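Local coordinates for N-acylhomoserine lactone dependent regulatory protein (Burkholderia cenocepacia, PDB 5L10), which probably regulates transcription by binding DNA in response to N-acylhomoserine lactones, and is represented here by its autoinducer-binding domain, at residues 13-18 with 26-31; 36-41 with 151-156; 56-61 with 68-73. All coordinates share one frame; numbering follows the deposited sequence.

From the N terminus, helix 3-16 turns back through a short connection into helix 22-35, and contact 1 closes this small loop. Contact 2 opens just where helix 22-35 ends, and closes a loop of 109 residues when residues 36-41 meet the long helix 143-169. Contacts 1 and 2 are thus in series, and their residues touch directly, as where Phe13 packs on Ser155. Contact 3 is nested inside the loop of contact 2, joining sheet strand 56-60 to helix 64-72 on the far side of the chain's centre. Neighbouring strands 40-46 and 56-60 link contacts 2 and 3, with Asn61 OD1 hydrogen-bonded to Cys41 N.

Contact 1: residues 13-18 with 26-31; sequences FDALQR and FPPIAA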
ATOM      1  N   PHE A  13     -13.806  -0.967  -2.292  1.00 28.99           N
ATOM      2  CA  PHE A  13     -13.294   0.397  -2.304  1.00 35.29           C
ATOM      3  C   PHE A  13     -14.411   1.430  -2.334  1.00 37.69           C
ATOM      4  O   PHE A  13     -14.252   2.524  -1.785  1.00 40.46           O
ATOM      5  CB  PHE A  13     -12.341   0.587  -3.481  1.00 25.05           C
ATOM      6  CG  PHE A  13     -10.944   0.137  -3.185  1.00 35.30           C
ATOM      7  CD1 PHE A  13      -9.978   1.047  -2.785  1.00 30.09           C
ATOM      8  CD2 PHE A  13     -10.605  -1.201  -3.260  1.00 24.12           C
ATOM      9  CE1 PHE A  13      -8.693   0.631  -2.492  1.00 24.57           C
ATOM     10  CE2 PHE A  13      -9.326  -1.621  -2.968  1.00 23.99           C
ATOM     11  CZ  PHE A  13      -8.368  -0.706  -2.586  1.00 24.01           C
ATOM     12  N   ASP A  14     -15.547   1.108  -2.952  1.00 35.17           N
ATOM     13  CA  ASP A  14     -16.674   2.028  -2.889  1.00 36.27           C
ATOM     14  C   ASP A  14     -17.218   2.124  -1.470  1.00 35.65           C
ATOM     15  O   ASP A  14     -17.562   3.217  -1.007  1.00 39.50           O
ATOM     16  CB  ASP A  14     -17.764   1.599  -3.868  1.00 51.13           C
ATOM     17  CG  ASP A  14     -17.664   2.319  -5.200  1.00 73.05           C
ATOM     18  OD1 ASP A  14     -16.544   2.729  -5.577  1.00 80.42           O
ATOM     19  OD2 ASP A  14     -18.707   2.482  -5.868  1.00 83.22           O
ATOM     20  N   ALA A  15     -17.288   0.996  -0.760  1.00 38.45           N
ATOM     21  CA  ALA A  15     -17.713   1.031   0.634  1.00 29.78           C
ATOM     22  C   ALA A  15     -16.730   1.815   1.495  1.00 29.76           C
ATOM     23  O   ALA A  15     -17.134   2.467   2.462  1.00 31.94           O
ATOM     24  CB  ALA A  15     -17.876  -0.390   1.172  1.00 29.96           C
ATOM     25  N   LEU A  16     -15.442   1.775   1.150  1.00 28.83           N
ATOM     26  CA  LEU A  16     -14.442   2.496   1.926  1.00 27.95           C
ATOM     27  C   LEU A  16     -14.513   4.000   1.713  1.00 29.91           C
ATOM     28  O   LEU A  16     -13.952   4.751   2.517  1.00 38.30           O
ATOM     29  CB  LEU A  16     -13.041   1.983   1.586  1.00 27.63           C
ATOM     30  CG  LEU A  16     -12.737   0.550   2.033  1.00 27.03           C
ATOM     31  CD1 LEU A  16     -11.319   0.161   1.670  1.00 22.62           C
ATOM     32  CD2 LEU A  16     -12.971   0.390   3.524  1.00 24.38           C
ATOM     33  N   GLN A  17     -15.186   4.455   0.653  1.00 32.36           N
ATOM     34  CA  GLN A  17     -15.412   5.881   0.451  1.00 36.58           C
ATOM     35  C   GLN A  17     -16.525   6.433   1.333  1.00 39.40           C
ATOM     36  O   GLN A  17     -16.638   7.656   1.465  1.00 44.81           O
ATOM     37  CB  GLN A  17     -15.739   6.173  -1.018  1.00 37.90           C
ATOM     38  CG  GLN A  17     -14.676   5.719  -2.000  1.00 42.66           C
ATOM     39  CD  GLN A  17     -13.305   6.274  -1.673  1.00 54.52           C
ATOM     40  OE1 GLN A  17     -13.160   7.445  -1.319  1.00 59.56           O
ATOM     41  NE2 GLN A  17     -12.286   5.427  -1.786  1.00 58.33           N
ATOM     42  N   ARG A  18     -17.350   5.572   1.925  1.00 35.33           N
ATOM     43  CA  ARG A  18     -18.411   5.993   2.832  1.00 41.25           C
ATOM     44  C   ARG A  18     -18.191   5.416   4.227  1.00 48.66           C
ATOM     45  O   ARG A  18     -19.147   5.098   4.940  1.00 56.10           O
ATOM     46  CB  ARG A  18     -19.783   5.588   2.292  1.00 40.93           C
ATOM     47  CG  ARG A  18     -20.032   6.003   0.855  1.00 44.99           C
ATOM     48  CD  ARG A  18     -21.384   5.509   0.367  1.00 55.49           C
ATOM     49  NE  ARG A  18     -21.531   4.062   0.508  1.00 64.56           N
ATOM     50  CZ  ARG A  18     -21.250   3.181  -0.448  1.00 66.55           C
ATOM     51  NH1 ARG A  18     -20.802   3.597  -1.626  1.00 63.75           N
ATOM     52  NH2 ARG A  18     -21.415   1.884  -0.225  1.00 68.18           N
ATOM     53  N   PHE A  26     -13.648  -1.553   8.589  1.00 21.65           N
ATOM     54  CA  PHE A  26     -13.171  -2.933   8.650  1.00 23.00           C
ATOM     55  C   PHE A  26     -14.087  -3.915   7.924  1.00 25.88           C
ATOM     56  O   PHE A  26     -13.570  -4.739   7.148  1.00 25.74           O
ATOM     57  CB  PHE A  26     -12.930  -3.342  10.103  1.00 20.14           C
ATOM     58  CG  PHE A  26     -12.523  -4.769  10.248  1.00 25.03           C
ATOM     59  CD1 PHE A  26     -13.375  -5.681  10.843  1.00 24.03           C
ATOM     60  CD2 PHE A  26     -11.309  -5.211   9.743  1.00 28.21           C
ATOM     61  CE1 PHE A  26     -13.013  -7.001  10.967  1.00 28.25           C
ATOM     62  CE2 PHE A  26     -10.941  -6.535   9.859  1.00 29.57           C
ATOM     63  CZ  PHE A  26     -11.797  -7.432  10.471  1.00 29.66           C
ATOM     64  N   PRO A  27     -15.412  -3.898   8.104  1.00 25.58           N
ATOM     65  CA  PRO A  27     -16.273  -4.905   7.442  1.00 27.02           C
ATOM     66  C   PRO A  27     -16.067  -4.986   5.935  1.00 29.80           C
ATOM     67  O   PRO A  27     -16.094  -6.096   5.383  1.00 34.21           O
ATOM     68  CB  PRO A  27     -17.692  -4.436   7.791  1.00 24.96           C
ATOM     69  CG  PRO A  27     -17.531  -3.791   9.104  1.00 19.04           C
ATOM     70  CD  PRO A  27     -16.200  -3.083   9.052  1.00 17.82           C
ATOM     71  N   PRO A  28     -15.882  -3.865   5.214  1.00 32.01           N
ATOM     72  CA  PRO A  28     -15.576  -4.013   3.778  1.00 25.41           C
ATOM     73  C   PRO A  28     -14.309  -4.805   3.511  1.00 24.89           C
ATOM     74  O   PRO A  28     -14.294  -5.656   2.612  1.00 30.59           O
ATOM     75  CB  PRO A  28     -15.446  -2.563   3.292  1.00 24.07           C
ATOM     76  CG  PRO A  28     -16.273  -1.789   4.219  1.00 30.11           C
ATOM     77  CD  PRO A  28     -16.092  -2.445   5.557  1.00 34.91           C
ATOM     78  N   ILE A  29     -13.241  -4.553   4.270  1.00 19.83           N
ATOM     79  CA  ILE A  29     -11.986  -5.258   4.033  1.00 23.03           C
ATOM     80  C   ILE A  29     -12.118  -6.727   4.415  1.00 28.80           C
ATOM     81  O   ILE A  29     -11.595  -7.612   3.727  1.00 27.49           O
ATOM     82  CB  ILE A  29     -10.837  -4.572   4.796  1.00 24.30           C
ATOM     83  CG1 ILE A  29     -10.705  -3.109   4.360  1.00 23.76           C
ATOM     84  CG2 ILE A  29      -9.532  -5.312   4.572  1.00 19.84           C
ATOM     85  CD1 ILE A  29      -9.698  -2.320   5.167  1.00 23.41           C
ATOM     86  N   ALA A  30     -12.825  -7.013   5.510  1.00 32.98           N
ATOM     87  CA  ALA A  30     -13.019  -8.400   5.920  1.00 30.73           C
ATOM     88  C   ALA A  30     -13.923  -9.146   4.944  1.00 29.20           C
ATOM     89  O   ALA A  30     -13.693 -10.327   4.656  1.00 24.68           O
ATOM     90  CB  ALA A  30     -13.590  -8.453   7.336  1.00 14.84           C
ATOM     91  N   ALA A  31     -14.954  -8.475   4.422  1.00 29.56           N
ATOM     92  CA  ALA A  31     -15.826  -9.117   3.445  1.00 15.75           C
ATOM     93  C   ALA A  31     -15.076  -9.429   2.155  1.00 33.02           C
ATOM     94  O   ALA A  31     -15.296 -10.481   1.541  1.00 37.15           O
ATOM     95  CB  ALA A  31     -17.045  -8.238   3.168  1.00 16.52           C
TER
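The pyrrolidine ring of Pro28 is the bump of this contact, and Ala15 and Leu16 make the hollow that takes it. Ala15 lets the backbones come close, its CA lying 6.3 Å from Pro28 CA, because its side chain is a single methyl; that CB rests 3.7 Å from Pro28 CG. Leu16 forms the other wall. Its CG stands beside the backbone N (chi1 -68°), and from there the CD2 branch reaches to 3.9 Å from Pro28 CB. The same methyl goes on to the shoulder of the next residue, 4.3 Å from Ile29 CG1. Proline suits the bump: its closed ring is compact, rigid and apolar. Like Pro27 before it, it has no N-H to give, and helix 22-35 is kinked at the pair. Leu16 packs as well on Ala159 and Tyr163 of helix 143-169, while the neighbouring Phe13 reaches Ala154 of the second subunit. Together these apolar surfaces seal an antiparallel helical hairpin, 3-16 and 22-35, which joins helix 143-169 in the helical layer on one side of the sheet, as expected of the alpha-beta-alpha sandwich of LuxR-type autoinducer-binding domains.

Contact 2: residues 36-41 with 151-156; sequences LGFRYC and APCASL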
ATOM      1  N   LEU A  36     -12.154 -13.683  -1.097  1.00 34.47           N
ATOM      2  CA  LEU A  36     -10.926 -14.199  -1.682  1.00 32.23           C
ATOM      3  C   LEU A  36     -10.496 -15.528  -1.076  1.00 36.29           C
ATOM      4  O   LEU A  36      -9.462 -16.068  -1.483  1.00 41.93           O
ATOM      5  CB  LEU A  36      -9.796 -13.177  -1.524  1.00 31.96           C
ATOM      6  CG  LEU A  36      -9.967 -11.851  -2.268  1.00 29.62           C
ATOM      7  CD1 LEU A  36      -8.830 -10.898  -1.938  1.00 24.80           C
ATOM      8  CD2 LEU A  36     -10.042 -12.100  -3.765  1.00 29.37           C
ATOM      9  N   GLY A  37     -11.249 -16.060  -0.113  1.00 32.19           N
ATOM     10  CA  GLY A  37     -10.945 -17.343   0.486  1.00 32.00           C
ATOM     11  C   GLY A  37     -10.335 -17.296   1.870  1.00 30.66           C
ATOM     12  O   GLY A  37     -10.037 -18.358   2.429  1.00 39.21           O
ATOM     13  N   PHE A  38     -10.134 -16.110   2.441  1.00 30.98           N
ATOM     14  CA  PHE A  38      -9.523 -15.975   3.761  1.00 28.61           C
ATOM     15  C   PHE A  38     -10.627 -15.884   4.806  1.00 31.09           C
ATOM     16  O   PHE A  38     -11.352 -14.886   4.866  1.00 32.11           O
ATOM     17  CB  PHE A  38      -8.619 -14.745   3.821  1.00 25.10           C
ATOM     18  CG  PHE A  38      -7.481 -14.783   2.850  1.00 26.12           C
ATOM     19  CD1 PHE A  38      -6.352 -15.537   3.119  1.00 29.72           C
ATOM     20  CD2 PHE A  38      -7.537 -14.062   1.668  1.00 23.66           C
ATOM     21  CE1 PHE A  38      -5.299 -15.574   2.227  1.00 30.72           C
ATOM     22  CE2 PHE A  38      -6.490 -14.095   0.771  1.00 23.09           C
ATOM     23  CZ  PHE A  38      -5.369 -14.851   1.050  1.00 27.07           C
ATOM     24  N   ARG A  39     -10.746 -16.921   5.636  1.00 29.00           N
ATOM     25  CA  ARG A  39     -11.785 -16.927   6.659  1.00 28.26           C
ATOM     26  C   ARG A  39     -11.566 -15.821   7.681  1.00 27.18           C
ATOM     27  O   ARG A  39     -12.528 -15.224   8.179  1.00 32.69           O
ATOM     28  CB  ARG A  39     -11.830 -18.286   7.356  1.00 31.66           C
ATOM     29  CG  ARG A  39     -12.556 -18.248   8.681  1.00 32.97           C
ATOM     30  CD  ARG A  39     -13.060 -19.598   9.086  1.00 42.43           C
ATOM     31  NE  ARG A  39     -13.746 -19.530  10.368  1.00 54.32           N
ATOM     32  CZ  ARG A  39     -14.580 -20.461  10.812  1.00 68.88           C
ATOM     33  NH1 ARG A  39     -14.835 -21.526  10.067  1.00 76.60           N
ATOM     34  NH2 ARG A  39     -15.164 -20.324  11.995  1.00 73.89           N
ATOM     35  N   TYR A  40     -10.310 -15.523   7.997  1.00 23.51           N
ATOM     36  CA  TYR A  40      -9.971 -14.592   9.062  1.00 25.44           C
ATOM     37  C   TYR A  40      -9.210 -13.392   8.515  1.00 27.78           C
ATOM     38  O   TYR A  40      -8.324 -13.533   7.665  1.00 30.34           O
ATOM     39  CB  TYR A  40      -9.144 -15.283  10.127  1.00 23.83           C
ATOM     40  CG  TYR A  40      -9.875 -16.389  10.850  1.00 29.04           C
ATOM     41  CD1 TYR A  40     -10.898 -16.100  11.741  1.00 34.20           C
ATOM     42  CD2 TYR A  40      -9.523 -17.723  10.663  1.00 29.07           C
ATOM     43  CE1 TYR A  40     -11.561 -17.107  12.418  1.00 35.04           C
ATOM     44  CE2 TYR A  40     -10.173 -18.734  11.343  1.00 28.52           C
ATOM     45  CZ  TYR A  40     -11.193 -18.419  12.216  1.00 32.53           C
ATOM     46  OH  TYR A  40     -11.851 -19.420  12.889  1.00 39.63           O
ATOM     47  N   CYS A  41      -9.556 -12.213   9.025  1.00 26.59           N
ATOM     48  CA  CYS A  41      -8.948 -10.956   8.611  1.00 23.74           C
ATOM     49  C   CYS A  41      -8.655 -10.138   9.857  1.00 24.37           C
ATOM     50  O   CYS A  41      -9.579  -9.758  10.582  1.00 30.36           O
ATOM     51  CB  CYS A  41      -9.871 -10.189   7.661  1.00 22.38           C
ATOM     52  SG  CYS A  41      -9.326  -8.515   7.309  1.00 30.95           S
ATOM     53  N   ALA A 151      -1.991  -9.401  -6.782  1.00 38.50           N
ATOM     54  CA  ALA A 151      -2.640  -8.121  -7.061  1.00 27.51           C
ATOM     55  C   ALA A 151      -3.860  -7.869  -6.183  1.00 33.96           C
ATOM     56  O   ALA A 151      -3.969  -6.761  -5.629  1.00 28.47           O
ATOM     57  CB  ALA A 151      -2.993  -8.036  -8.549  1.00 30.47           C
ATOM     58  N   PRO A 152      -4.804  -8.808  -6.012  1.00 39.05           N
ATOM     59  CA  PRO A 152      -5.933  -8.518  -5.109  1.00 25.43           C
ATOM     60  C   PRO A 152      -5.510  -8.293  -3.669  1.00 22.81           C
ATOM     61  O   PRO A 152      -6.014  -7.369  -3.018  1.00 22.50           O
ATOM     62  CB  PRO A 152      -6.823  -9.761  -5.255  1.00 27.26           C
ATOM     63  CG  PRO A 152      -6.472 -10.314  -6.587  1.00 29.80           C
ATOM     64  CD  PRO A 152      -5.005 -10.082  -6.725  1.00 28.85           C
ATOM     65  N   CYS A 153      -4.597  -9.113  -3.146  1.00 22.24           N
ATOM     66  CA  CYS A 153      -4.145  -8.917  -1.773  1.00 25.65           C
ATOM     67  C   CYS A 153      -3.423  -7.588  -1.615  1.00 28.55           C
ATOM     68  O   CYS A 153      -3.572  -6.911  -0.590  1.00 29.65           O
ATOM     69  CB  CYS A 153      -3.244 -10.072  -1.348  1.00 24.03           C
ATOM     70  SG  CYS A 153      -4.142 -11.577  -0.985  1.00 31.70           S
ATOM     71  N   ALA A 154      -2.626  -7.206  -2.617  1.00 20.21           N
ATOM     72  CA  ALA A 154      -1.997  -5.890  -2.622  1.00 19.98           C
ATOM     73  C   ALA A 154      -3.044  -4.790  -2.523  1.00 30.15           C
ATOM     74  O   ALA A 154      -2.896  -3.835  -1.753  1.00 29.81           O
ATOM     75  CB  ALA A 154      -1.166  -5.721  -3.892  1.00 25.52           C
ATOM     76  N   SER A 155      -4.113  -4.916  -3.308  1.00 30.04           N
ATOM     77  CA  SER A 155      -5.210  -3.959  -3.247  1.00 26.50           C
ATOM     78  C   SER A 155      -5.756  -3.842  -1.826  1.00 25.28           C
ATOM     79  O   SER A 155      -5.851  -2.739  -1.275  1.00 27.02           O
ATOM     80  CB  SER A 155      -6.302  -4.383  -4.228  1.00 32.78           C
ATOM     81  OG  SER A 155      -7.368  -3.461  -4.241  1.00 50.07           O
ATOM     82  N   LEU A 156      -6.099  -4.977  -1.208  1.00 25.94           N
ATOM     83  CA  LEU A 156      -6.625  -4.959   0.156  1.00 22.25           C
ATOM     84  C   LEU A 156      -5.617  -4.383   1.137  1.00 26.16           C
ATOM     85  O   LEU A 156      -5.991  -3.707   2.105  1.00 23.88           O
ATOM     86  CB  LEU A 156      -7.014  -6.371   0.592  1.00 21.02           C
ATOM     87  CG  LEU A 156      -8.368  -6.885   0.129  1.00 22.70           C
ATOM     88  CD1 LEU A 156      -8.642  -8.253   0.740  1.00 23.40           C
ATOM     89  CD2 LEU A 156      -9.431  -5.884   0.528  1.00 22.84           C
TER
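Leu36 leads the contact, sending its CD1 methyl into the hollow between Pro152 and Leu156, residues one turn apart on helix 143-169. With CG beside the backbone N (chi1 -65°), the branch points at the helix; CD1 meets Leu156 CD1 tip to tip at 3.8 Å and lies 4.0 Å from Pro152 CB. A branched aliphatic chain fits such a buried place, where its partners on the helix are apolar. Gly37 follows, the first residue to leave helix 22-35, and its positive phi of 104° closes a Schellman motif with two bonds back into the last turn; glycine takes these backbone angles readily. The chain is thereby turned so that Phe38 again faces helix 143-169. Its CE2 comes within 3.9 Å of Cys153 SG, and the sulfur lies 4.9 Å from the ring centroid, 64° off the normal, in an oblique sulfur-aromatic contact. Leu134, Arg136 and Leu141 also pack around this ring. Arg39 makes no contact with the helix and lays its CG over the centre of the Tyr40 ring, 3.5 Å above the plane. Both residues face Val135 in a classic beta bulge, through which the chain enters strand 40-46. Cys41 then sits in the sheet, its side chain against Phe26 and Ala30.

Helix 143-169 also faces the second subunit: Ala151 O accepts a hydrogen bond from Ser155 OG of that subunit, and the two Ser155 residues pack together. The segment 36-41 therefore forms a Schellman-capped helix-to-strand junction, packed on the inner face of the dimerising helix in the autoinducer-binding domain.

Contact 3: residues 56-61 with 68-73; sequences MQIVGN and HRYVKF
Apolar packing joins strand 56-60 to helix 64-72, with the ring of Tyr70 as its centre. Ile58 carries the larger part: its CD1 lies 3.8 Å from Tyr70 CE2 and 3.9 Å from Tyr70 CD2, meeting the ring obliquely. With CG1 beside the backbone N and the chain then extended (chi2 174°), the delta methyl is held out from the strand, and a long branched residue bridges the gap to the helix. Met56, present as selenomethionine, adds a smaller van der Waals touch. Its chain is bent at chi2 and chi3; it crosses the tyrosine at about a right angle and brings CE to 3.9 Å from Tyr70 OH.

Polar bonding goes elsewhere: Tyr70 OH is hydrogen-bonded to Asp79 OD2. The tyrosine is thus apolar along its flank and anchored at its hydroxyl. Among aromatics, Trp66 meets the ring with planes at about 45°. A glycerol, probably from the crystallisation liquor, lies about 4 Å from the Ile58 side chain. Trp66, Tyr70 and Asp79 match the Trp, Tyr one turn on and downstream Asp of the acyl-lactone pocket in LuxR-type receptors; no lactone is assigned here, but Tyr70 is consistent with a place in that pocket's wall.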
HETATM    1  N   MSE A  56       0.059  -3.090  21.043  1.00 53.53           N
HETATM    2  CA  MSE A  56      -0.545  -3.625  19.837  1.00 49.71           C
HETATM    3  C   MSE A  56      -2.061  -3.537  19.912  1.00 47.48           C
HETATM    4  O   MSE A  56      -2.692  -4.238  20.704  1.00 49.81           O
HETATM    5  CB  MSE A  56      -0.112  -5.077  19.633  1.00 62.92           C
HETATM    6  CG  MSE A  56      -0.709  -5.756  18.417  1.00 74.47           C
HETATM    7 SE   MSE A  56       0.220  -5.327  16.765  1.00 85.30          SE
HETATM    8  CE  MSE A  56       1.953  -6.135  17.150  1.00 87.37           C
ATOM      9  N   GLN A  57      -2.639  -2.662  19.094  1.00 46.88           N
ATOM     10  CA  GLN A  57      -4.084  -2.580  18.945  1.00 44.18           C
ATOM     11  C   GLN A  57      -4.522  -3.536  17.844  1.00 44.44           C
ATOM     12  O   GLN A  57      -3.997  -3.486  16.728  1.00 45.37           O
ATOM     13  CB  GLN A  57      -4.516  -1.152  18.618  1.00 32.66           C
ATOM     14  CG  GLN A  57      -5.975  -1.043  18.226  1.00 32.45           C
ATOM     15  CD  GLN A  57      -6.474   0.386  18.219  1.00 45.75           C
ATOM     16  OE1 GLN A  57      -7.577   0.664  18.683  1.00 54.49           O
ATOM     17  NE2 GLN A  57      -5.671   1.297  17.689  1.00 42.49           N
ATOM     18  N   ILE A  58      -5.476  -4.408  18.158  1.00 29.71           N
ATOM     19  CA  ILE A  58      -5.864  -5.494  17.264  1.00 28.82           C
ATOM     20  C   ILE A  58      -7.359  -5.420  17.004  1.00 40.50           C
ATOM     21  O   ILE A  58      -8.159  -5.434  17.947  1.00 42.98           O
ATOM     22  CB  ILE A  58      -5.497  -6.872  17.840  1.00 32.81           C
ATOM     23  CG1 ILE A  58      -3.987  -6.974  18.054  1.00 36.52           C
ATOM     24  CG2 ILE A  58      -5.995  -7.976  16.920  1.00 27.77           C
ATOM     25  CD1 ILE A  58      -3.547  -8.242  18.763  1.00 39.83           C
ATOM     26  N   VAL A  59      -7.736  -5.352  15.729  1.00 37.32           N
ATOM     27  CA  VAL A  59      -9.116  -5.537  15.300  1.00 36.36           C
ATOM     28  C   VAL A  59      -9.142  -6.676  14.291  1.00 34.51           C
ATOM     29  O   VAL A  59      -8.184  -6.883  13.538  1.00 31.81           O
ATOM     30  CB  VAL A  59      -9.727  -4.250  14.698  1.00 29.88           C
ATOM     31  CG1 VAL A  59      -9.712  -3.130  15.722  1.00 32.80           C
ATOM     32  CG2 VAL A  59      -8.983  -3.832  13.444  1.00 30.06           C
ATOM     33  N   GLY A  60     -10.234  -7.428  14.290  1.00 28.21           N
ATOM     34  CA  GLY A  60     -10.370  -8.520  13.345  1.00 32.35           C
ATOM     35  C   GLY A  60     -11.507  -9.441  13.720  1.00 33.87           C
ATOM     36  O   GLY A  60     -12.117  -9.322  14.786  1.00 38.38           O
ATOM     37  N   ASN A  61     -11.789 -10.372  12.804  1.00 28.21           N
ATOM     38  CA  ASN A  61     -12.761 -11.432  13.033  1.00 28.89           C
ATOM     39  C   ASN A  61     -12.097 -12.745  13.434  1.00 28.55           C
ATOM     40  O   ASN A  61     -12.682 -13.815  13.241  1.00 36.08           O
ATOM     41  CB  ASN A  61     -13.641 -11.633  11.796  1.00 29.55           C
ATOM     42  CG  ASN A  61     -12.840 -11.867  10.529  1.00 28.95           C
ATOM     43  OD1 ASN A  61     -11.673 -12.250  10.575  1.00 28.23           O
ATOM     44  ND2 ASN A  61     -13.473 -11.636   9.384  1.00 29.68           N
ATOM     45  N   HIS A  68      -7.005 -13.634  23.192  1.00 40.97           N
ATOM     46  CA  HIS A  68      -6.864 -13.721  24.642  1.00 42.66           C
ATOM     47  C   HIS A  68      -5.541 -14.365  25.032  1.00 47.66           C
ATOM     48  O   HIS A  68      -4.872 -13.911  25.968  1.00 54.63           O
ATOM     49  CB  HIS A  68      -8.034 -14.503  25.239  1.00 44.65           C
ATOM     50  CG  HIS A  68      -7.865 -14.834  26.690  1.00 53.11           C
ATOM     51  ND1 HIS A  68      -8.229 -13.969  27.700  1.00 59.58           N
ATOM     52  CD2 HIS A  68      -7.372 -15.937  27.301  1.00 55.87           C
ATOM     53  CE1 HIS A  68      -7.968 -14.525  28.870  1.00 63.19           C
ATOM     54  NE2 HIS A  68      -7.447 -15.720  28.656  1.00 61.48           N
ATOM     55  N   ARG A  69      -5.143 -15.425  24.327  1.00 45.25           N
ATOM     56  CA  ARG A  69      -3.860 -16.053  24.611  1.00 45.71           C
ATOM     57  C   ARG A  69      -2.707 -15.252  24.026  1.00 42.96           C
ATOM     58  O   ARG A  69      -1.612 -15.239  24.601  1.00 42.66           O
ATOM     59  CB  ARG A  69      -3.862 -17.489  24.089  1.00 46.39           C
ATOM     60  CG  ARG A  69      -4.911 -18.350  24.774  1.00 52.05           C
ATOM     61  CD  ARG A  69      -5.361 -19.495  23.896  1.00 58.17           C
ATOM     62  NE  ARG A  69      -4.361 -20.551  23.810  1.00 62.45           N
ATOM     63  CZ  ARG A  69      -4.317 -21.597  24.627  1.00 63.31           C
ATOM     64  NH1 ARG A  69      -5.216 -21.721  25.593  1.00 59.73           N
ATOM     65  NH2 ARG A  69      -3.378 -22.521  24.478  1.00 67.58           N
ATOM     66  N   TYR A  70      -2.941 -14.566  22.903  1.00 45.75           N
ATOM     67  CA  TYR A  70      -1.956 -13.628  22.376  1.00 43.96           C
ATOM     68  C   TYR A  70      -1.619 -12.544  23.394  1.00 46.63           C
ATOM     69  O   TYR A  70      -0.487 -12.047  23.423  1.00 48.92           O
ATOM     70  CB  TYR A  70      -2.483 -13.004  21.080  1.00 40.01           C
ATOM     71  CG  TYR A  70      -1.472 -12.167  20.327  1.00 39.31           C
ATOM     72  CD1 TYR A  70      -0.695 -12.721  19.318  1.00 39.13           C
ATOM     73  CD2 TYR A  70      -1.305 -10.819  20.615  1.00 37.47           C
ATOM     74  CE1 TYR A  70       0.229 -11.959  18.630  1.00 41.49           C
ATOM     75  CE2 TYR A  70      -0.386 -10.052  19.933  1.00 40.87           C
ATOM     76  CZ  TYR A  70       0.378 -10.625  18.942  1.00 42.78           C
ATOM     77  OH  TYR A  70       1.292  -9.857  18.261  1.00 46.15           O
ATOM     78  N   VAL A  71      -2.576 -12.173  24.241  1.00 42.23           N
ATOM     79  CA  VAL A  71      -2.359 -11.119  25.226  1.00 41.05           C
ATOM     80  C   VAL A  71      -1.740 -11.669  26.503  1.00 46.51           C
ATOM     81  O   VAL A  71      -0.720 -11.159  26.974  1.00 56.73           O
ATOM     82  CB  VAL A  71      -3.686 -10.384  25.514  1.00 40.49           C
ATOM     83  CG1 VAL A  71      -3.542  -9.478  26.724  1.00 35.89           C
ATOM     84  CG2 VAL A  71      -4.118  -9.572  24.301  1.00 34.34           C
ATOM     85  N   LYS A  72      -2.335 -12.718  27.082  1.00 42.84           N
ATOM     86  CA  LYS A  72      -1.864 -13.219  28.369  1.00 44.97           C
ATOM     87  C   LYS A  72      -0.486 -13.862  28.277  1.00 49.92           C
ATOM     88  O   LYS A  72       0.224 -13.917  29.287  1.00 59.81           O
ATOM     89  CB  LYS A  72      -2.870 -14.213  28.959  1.00 46.58           C
ATOM     90  CG  LYS A  72      -2.769 -15.625  28.407  1.00 56.46           C
ATOM     91  CD  LYS A  72      -3.808 -16.553  29.024  1.00 61.18           C
ATOM     92  CE  LYS A  72      -3.511 -16.829  30.485  1.00 66.35           C
ATOM     93  NZ  LYS A  72      -4.430 -17.854  31.062  1.00 71.67           N
ATOM     94  N   PHE A  73      -0.085 -14.338  27.100  1.00 38.27           N
ATOM     95  CA  PHE A  73       1.243 -14.907  26.921  1.00 41.29           C
ATOM     96  C   PHE A  73       2.251 -13.898  26.387  1.00 46.19           C
ATOM     97  O   PHE A  73       3.405 -14.270  26.145  1.00 52.94           O
ATOM     98  CB  PHE A  73       1.186 -16.122  25.987  1.00 42.86           C
ATOM     99  CG  PHE A  73       0.421 -17.287  26.552  1.00 47.46           C
ATOM    100  CD1 PHE A  73       0.288 -17.443  27.924  1.00 46.77           C
ATOM    101  CD2 PHE A  73      -0.168 -18.222  25.715  1.00 47.51           C
ATOM    102  CE1 PHE A  73      -0.420 -18.511  28.450  1.00 48.17           C
ATOM    103  CE2 PHE A  73      -0.877 -19.292  26.239  1.00 48.47           C
ATOM    104  CZ  PHE A  73      -1.001 -19.436  27.607  1.00 46.78           C
TER